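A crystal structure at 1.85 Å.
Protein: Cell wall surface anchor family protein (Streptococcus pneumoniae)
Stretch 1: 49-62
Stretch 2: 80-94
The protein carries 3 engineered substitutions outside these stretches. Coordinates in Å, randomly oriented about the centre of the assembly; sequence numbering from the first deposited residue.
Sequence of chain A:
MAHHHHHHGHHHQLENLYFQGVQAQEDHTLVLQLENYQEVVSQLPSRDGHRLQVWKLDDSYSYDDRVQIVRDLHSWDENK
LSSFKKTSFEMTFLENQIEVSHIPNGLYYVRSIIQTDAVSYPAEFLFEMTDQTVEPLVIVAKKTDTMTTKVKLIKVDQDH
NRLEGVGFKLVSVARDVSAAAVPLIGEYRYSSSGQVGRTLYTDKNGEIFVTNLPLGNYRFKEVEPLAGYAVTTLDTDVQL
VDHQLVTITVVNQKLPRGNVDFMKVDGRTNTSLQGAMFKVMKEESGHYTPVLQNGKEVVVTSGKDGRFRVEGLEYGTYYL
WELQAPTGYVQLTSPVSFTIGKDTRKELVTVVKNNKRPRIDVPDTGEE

Stretch 1, residues 49-62: GHRLQVWKLDDSYS
Stretch 2 80-94: KLSSFKKTSFEMTFL

Lys86 lies flat across Trp55, a bent lysine used as a lid for an indole: its CD sits 3.4 Å from the centroid of the Trp55 five-membered ring, over the face, and its NZ is 4.7 Å from the centroid of the six-membered ring, an off-centre cation-pi contact. The rotamers that allow this are m with chi2 -99° for Trp55 and t, p, t, m for Lys86. The pair illustrates a general principle of antiparallel sheets: at a non-hydrogen-bonded site the CA atoms come close, 4.5 Å from Trp55 CA to Lys86 CA, and side chains on the same face can cover one another.

The framework is simple. Strand 85-93 runs against the strand through 51-55 at 147°, in the register Arg51-Glu90, Gln53-Ser88, Trp55-Lys86. Hydrogen-bonded pairs alternate with these sites, the last of them, Lys56 with Lys85, just beyond Trp55-Lys86. Leu52 N to Phe89 O is 2.7 Å and Phe89 N to Leu52 O 3.1 Å; Val54 N to Thr87 O is 3.0 Å and Thr87 N to Val54 O 2.9 Å; Lys56 N to Lys85 O is 2.7 Å and Lys85 N to Lys56 O 3.2 Å. Toward the Met91 end a water accepts from His50 N (3.0 Å) and donates to Met91 O (2.6 Å).

Side chains of Leu52, Val54, Phe89 and Met91 share the face opposite Trp55; Val54 CG2 (chi1 m) reaches Phe89 CE2 at 3.6 Å. Arg51 (m, t, p, chi4 86°) diverges from Glu90, yet its end returns: NE donates to Ser88 OG at 2.8 Å and NH2 to Ser88 O at 3.1 Å.

Beyond the paired strands, Phe84 (chi1 m, chi2 -33°) closes the type I turn Leu81-Phe84. Leu57 CD2 (m, t) lies over its ring face, 3.5 Å from the centroid, while its edge points toward the face of Tyr61 (chi1 m), with planes at 84°.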

# COMPACT_ATOMS: atom_id res chain seq x y z
N GLY A 49 -11.76 -16.62 -24.33
CA GLY A 49 -12.65 -17.65 -23.75
C GLY A 49 -13.81 -17.14 -22.87
O GLY A 49 -14.45 -17.89 -22.14
N HIS A 50 -14.04 -15.83 -22.86
CA HIS A 50 -15.16 -15.27 -22.11
C HIS A 50 -16.44 -15.25 -22.95
O HIS A 50 -16.40 -15.05 -24.17
CB HIS A 50 -14.81 -13.88 -21.57
CG HIS A 50 -13.61 -13.90 -20.68
ND1 HIS A 50 -13.61 -14.53 -19.45
CD2 HIS A 50 -12.33 -13.50 -20.89
CE1 HIS A 50 -12.42 -14.45 -18.90
NE2 HIS A 50 -11.62 -13.82 -19.75
N ARG A 51 -17.57 -15.42 -22.28
CA ARG A 51 -18.85 -15.28 -22.96
C ARG A 51 -19.73 -14.18 -22.34
O ARG A 51 -19.72 -13.99 -21.13
CB ARG A 51 -19.60 -16.60 -22.97
CG ARG A 51 -18.81 -17.80 -23.55
CD ARG A 51 -19.69 -19.00 -23.81
NE ARG A 51 -20.67 -18.77 -24.90
CZ ARG A 51 -20.46 -18.93 -26.21
NH1 ARG A 51 -19.30 -19.35 -26.67
NH2 ARG A 51 -21.43 -18.67 -27.09
N LEU A 52 -20.50 -13.49 -23.17
CA LEU A 52 -21.52 -12.55 -22.63
C LEU A 52 -22.86 -13.24 -22.43
O LEU A 52 -23.45 -13.74 -23.37
CB LEU A 52 -21.63 -11.38 -23.56
CG LEU A 52 -22.55 -10.30 -22.99
CD1 LEU A 52 -21.89 -9.45 -21.86
CD2 LEU A 52 -23.03 -9.45 -24.12
N GLN A 53 -23.30 -13.40 -21.20
CA GLN A 53 -24.58 -13.96 -20.91
C GLN A 53 -25.68 -12.94 -21.18
O GLN A 53 -25.56 -11.75 -20.73
CB GLN A 53 -24.68 -14.33 -19.42
CG GLN A 53 -23.65 -15.37 -18.98
CD GLN A 53 -23.78 -16.67 -19.75
OE1 GLN A 53 -24.87 -17.17 -20.03
NE2 GLN A 53 -22.66 -17.18 -20.13
N VAL A 54 -26.72 -13.36 -21.90
CA VAL A 54 -27.87 -12.51 -22.18
C VAL A 54 -29.23 -13.23 -22.03
O VAL A 54 -29.33 -14.47 -22.00
CB VAL A 54 -27.78 -11.87 -23.59
CG1 VAL A 54 -26.48 -11.18 -23.83
CG2 VAL A 54 -28.06 -12.90 -24.70
N TRP A 55 -30.28 -12.44 -21.95
CA TRP A 55 -31.60 -12.94 -22.12
C TRP A 55 -32.17 -12.30 -23.31
O TRP A 55 -32.20 -11.07 -23.38
CB TRP A 55 -32.44 -12.56 -20.93
CG TRP A 55 -32.10 -13.25 -19.63
CD1 TRP A 55 -32.75 -14.35 -19.09
CD2 TRP A 55 -31.05 -12.95 -18.75
NE1 TRP A 55 -32.18 -14.72 -17.92
CE2 TRP A 55 -31.11 -13.92 -17.68
CE3 TRP A 55 -30.03 -12.02 -18.77
CZ2 TRP A 55 -30.25 -13.88 -16.62
CZ3 TRP A 55 -29.13 -11.98 -17.72
CH2 TRP A 55 -29.24 -12.92 -16.65
N LYS A 56 -32.76 -13.08 -24.19
CA LYS A 56 -33.42 -12.53 -25.40
C LYS A 56 -34.90 -12.36 -25.12
O LYS A 56 -35.59 -13.32 -24.70
CB LYS A 56 -33.21 -13.50 -26.59
CG LYS A 56 -33.81 -13.02 -27.94
CD LYS A 56 -33.67 -14.09 -29.08
CE LYS A 56 -34.06 -13.50 -30.43
NZ LYS A 56 -35.41 -12.88 -30.48
N LEU A 57 -35.37 -11.12 -25.21
CA LEU A 57 -36.71 -10.78 -24.79
C LEU A 57 -37.73 -11.15 -25.88
O LEU A 57 -37.40 -11.14 -27.00
CB LEU A 57 -36.85 -9.27 -24.41
CG LEU A 57 -35.90 -8.55 -23.47
CD1 LEU A 57 -36.30 -7.08 -23.11
CD2 LEU A 57 -35.80 -9.28 -22.19
N ASP A 58 -38.95 -11.54 -25.47
CA ASP A 58 -40.06 -11.83 -26.37
C ASP A 58 -40.65 -10.56 -26.93
O ASP A 58 -40.36 -9.49 -26.48
CB ASP A 58 -41.15 -12.61 -25.63
CG ASP A 58 -41.83 -11.82 -24.49
OD1 ASP A 58 -42.31 -10.70 -24.69
OD2 ASP A 58 -41.95 -12.32 -23.35
N ASP A 59 -41.56 -10.69 -27.86
CA ASP A 59 -42.13 -9.53 -28.54
C ASP A 59 -43.00 -8.63 -27.73
O ASP A 59 -43.28 -7.52 -28.12
CB ASP A 59 -42.92 -10.01 -29.73
CG ASP A 59 -42.06 -10.75 -30.69
OD1 ASP A 59 -40.85 -10.40 -30.81
OD2 ASP A 59 -42.62 -11.69 -31.27
N SER A 60 -43.46 -9.06 -26.58
CA SER A 60 -44.14 -8.06 -25.73
C SER A 60 -43.23 -6.91 -25.24
O SER A 60 -43.73 -5.95 -24.59
CB SER A 60 -44.75 -8.73 -24.53
OG SER A 60 -43.72 -9.15 -23.66
N TYR A 61 -41.92 -6.96 -25.57
CA TYR A 61 -41.00 -5.89 -25.15
C TYR A 61 -40.54 -5.06 -26.29
O TYR A 61 -40.24 -5.55 -27.35
CB TYR A 61 -39.80 -6.48 -24.41
CG TYR A 61 -40.21 -7.08 -23.05
CD1 TYR A 61 -39.96 -6.40 -21.87
CD2 TYR A 61 -40.73 -8.36 -22.94
CE1 TYR A 61 -40.29 -6.94 -20.61
CE2 TYR A 61 -41.12 -8.90 -21.70
CZ TYR A 61 -40.88 -8.19 -20.55
OH TYR A 61 -41.19 -8.67 -19.26
N SER A 62 -40.53 -3.77 -26.02
CA SER A 62 -40.04 -2.79 -26.93
C SER A 62 -38.76 -2.05 -26.43
O SER A 62 -38.72 -1.57 -25.34
CB SER A 62 -41.15 -1.78 -27.17
OG SER A 62 -40.60 -0.77 -28.00
N LYS A 80 -39.15 -13.02 -13.15
CA LYS A 80 -39.20 -11.93 -14.19
C LYS A 80 -38.59 -12.32 -15.52
O LYS A 80 -38.79 -11.62 -16.52
CB LYS A 80 -38.46 -10.71 -13.72
CG LYS A 80 -39.04 -10.10 -12.51
CD LYS A 80 -38.22 -8.94 -12.11
CE LYS A 80 -38.97 -8.11 -11.06
NZ LYS A 80 -38.01 -7.30 -10.28
N LEU A 81 -37.84 -13.43 -15.57
CA LEU A 81 -37.01 -13.74 -16.69
C LEU A 81 -37.46 -15.00 -17.36
O LEU A 81 -36.87 -15.36 -18.39
CB LEU A 81 -35.55 -13.96 -16.23
CG LEU A 81 -35.05 -12.81 -15.39
CD1 LEU A 81 -33.70 -13.20 -14.83
CD2 LEU A 81 -34.97 -11.52 -16.22
N SER A 82 -38.44 -15.69 -16.75
CA SER A 82 -38.71 -17.08 -17.11
C SER A 82 -39.27 -17.19 -18.52
O SER A 82 -39.15 -18.23 -19.16
CB SER A 82 -39.59 -17.78 -16.04
OG SER A 82 -40.73 -16.98 -15.73
N SER A 83 -39.82 -16.11 -19.04
CA SER A 83 -40.29 -16.21 -20.40
C SER A 83 -39.17 -16.00 -21.43
O SER A 83 -39.46 -16.12 -22.59
CB SER A 83 -41.45 -15.24 -20.65
OG SER A 83 -41.01 -13.92 -20.76
N PHE A 84 -37.95 -15.62 -21.04
CA PHE A 84 -36.96 -15.15 -22.01
C PHE A 84 -36.08 -16.33 -22.33
O PHE A 84 -36.01 -17.26 -21.55
CB PHE A 84 -36.08 -14.00 -21.47
CG PHE A 84 -36.85 -12.83 -20.93
CD1 PHE A 84 -38.05 -12.49 -21.49
CD2 PHE A 84 -36.34 -12.08 -19.94
CE1 PHE A 84 -38.78 -11.44 -20.97
CE2 PHE A 84 -37.05 -10.96 -19.44
CZ PHE A 84 -38.29 -10.72 -19.93
N LYS A 85 -35.41 -16.26 -23.46
CA LYS A 85 -34.47 -17.26 -23.88
C LYS A 85 -33.10 -16.83 -23.35
O LYS A 85 -32.61 -15.79 -23.75
CB LYS A 85 -34.44 -17.37 -25.42
CG LYS A 85 -33.37 -18.31 -25.98
CD LYS A 85 -33.02 -18.10 -27.49
CE LYS A 85 -32.27 -19.35 -28.05
NZ LYS A 85 -31.89 -19.27 -29.49
N LYS A 86 -32.52 -17.64 -22.47
CA LYS A 86 -31.22 -17.38 -21.93
C LYS A 86 -30.20 -17.87 -22.89
O LYS A 86 -30.23 -19.04 -23.31
CB LYS A 86 -31.03 -18.11 -20.61
CG LYS A 86 -29.74 -17.77 -19.90
CD LYS A 86 -29.72 -16.35 -19.31
CE LYS A 86 -28.30 -15.98 -18.88
NZ LYS A 86 -27.71 -17.02 -17.95
N THR A 87 -29.31 -17.01 -23.35
CA THR A 87 -28.26 -17.51 -24.25
C THR A 87 -26.92 -16.86 -23.93
O THR A 87 -26.81 -16.18 -22.88
CB THR A 87 -28.69 -17.42 -25.72
OG1 THR A 87 -27.78 -18.16 -26.53
CG2 THR A 87 -28.80 -16.01 -26.23
N SER A 88 -25.91 -17.08 -24.79
CA SER A 88 -24.66 -16.39 -24.64
C SER A 88 -23.85 -16.28 -25.91
O SER A 88 -24.08 -17.01 -26.84
CB SER A 88 -23.90 -17.07 -23.51
OG SER A 88 -23.22 -18.19 -24.04
N PHE A 89 -22.95 -15.30 -25.99
CA PHE A 89 -22.14 -15.03 -27.14
C PHE A 89 -20.67 -14.93 -26.76
O PHE A 89 -20.32 -14.49 -25.64
CB PHE A 89 -22.57 -13.72 -27.77
CG PHE A 89 -24.00 -13.71 -28.14
CD1 PHE A 89 -24.50 -14.55 -29.14
CD2 PHE A 89 -24.87 -12.87 -27.49
CE1 PHE A 89 -25.84 -14.55 -29.47
CE2 PHE A 89 -26.23 -12.85 -27.84
CZ PHE A 89 -26.71 -13.66 -28.82
N GLU A 90 -19.81 -15.33 -27.69
CA GLU A 90 -18.36 -15.19 -27.50
C GLU A 90 -17.94 -13.77 -27.42
O GLU A 90 -18.34 -12.94 -28.25
CB GLU A 90 -17.59 -15.80 -28.67
CG GLU A 90 -17.83 -17.29 -28.80
CD GLU A 90 -16.76 -18.03 -29.58
OE1 GLU A 90 -15.63 -17.49 -29.75
OE2 GLU A 90 -17.07 -19.18 -29.99
N MET A 91 -17.07 -13.47 -26.45
CA MET A 91 -16.49 -12.11 -26.36
C MET A 91 -15.01 -12.15 -26.57
O MET A 91 -14.33 -13.12 -26.22
CB MET A 91 -16.69 -11.43 -25.01
CG MET A 91 -17.74 -12.01 -24.14
SD MET A 91 -17.77 -11.29 -22.49
CE MET A 91 -17.62 -9.57 -22.90
N THR A 92 -14.53 -11.08 -27.14
CA THR A 92 -13.10 -10.83 -27.16
C THR A 92 -12.77 -9.43 -26.54
O THR A 92 -13.42 -8.40 -26.89
CB THR A 92 -12.53 -10.99 -28.59
OG1 THR A 92 -11.11 -10.83 -28.55
CG2 THR A 92 -13.09 -9.95 -29.53
N PHE A 93 -11.76 -9.40 -25.65
CA PHE A 93 -11.15 -8.13 -25.18
C PHE A 93 -10.00 -7.62 -26.04
O PHE A 93 -8.86 -8.02 -25.84
CB PHE A 93 -10.60 -8.35 -23.79
CG PHE A 93 -11.66 -8.59 -22.75
CD1 PHE A 93 -12.13 -7.54 -21.97
CD2 PHE A 93 -12.16 -9.87 -22.53
CE1 PHE A 93 -13.08 -7.77 -21.00
CE2 PHE A 93 -13.11 -10.10 -21.56
CZ PHE A 93 -13.57 -9.05 -20.80
N LEU A 94 -10.29 -6.72 -26.95
CA LEU A 94 -9.31 -6.06 -27.78
C LEU A 94 -8.62 -4.92 -27.00
O LEU A 94 -8.72 -4.86 -25.79
CB LEU A 94 -9.98 -5.55 -29.07
CG LEU A 94 -10.77 -6.55 -29.93
CD1 LEU A 94 -11.21 -5.90 -31.22
CD2 LEU A 94 -9.93 -7.78 -30.26
O HOH W 1 -12.80 -13.36 -24.13
O HOH W 2 -40.57 -9.71 -16.72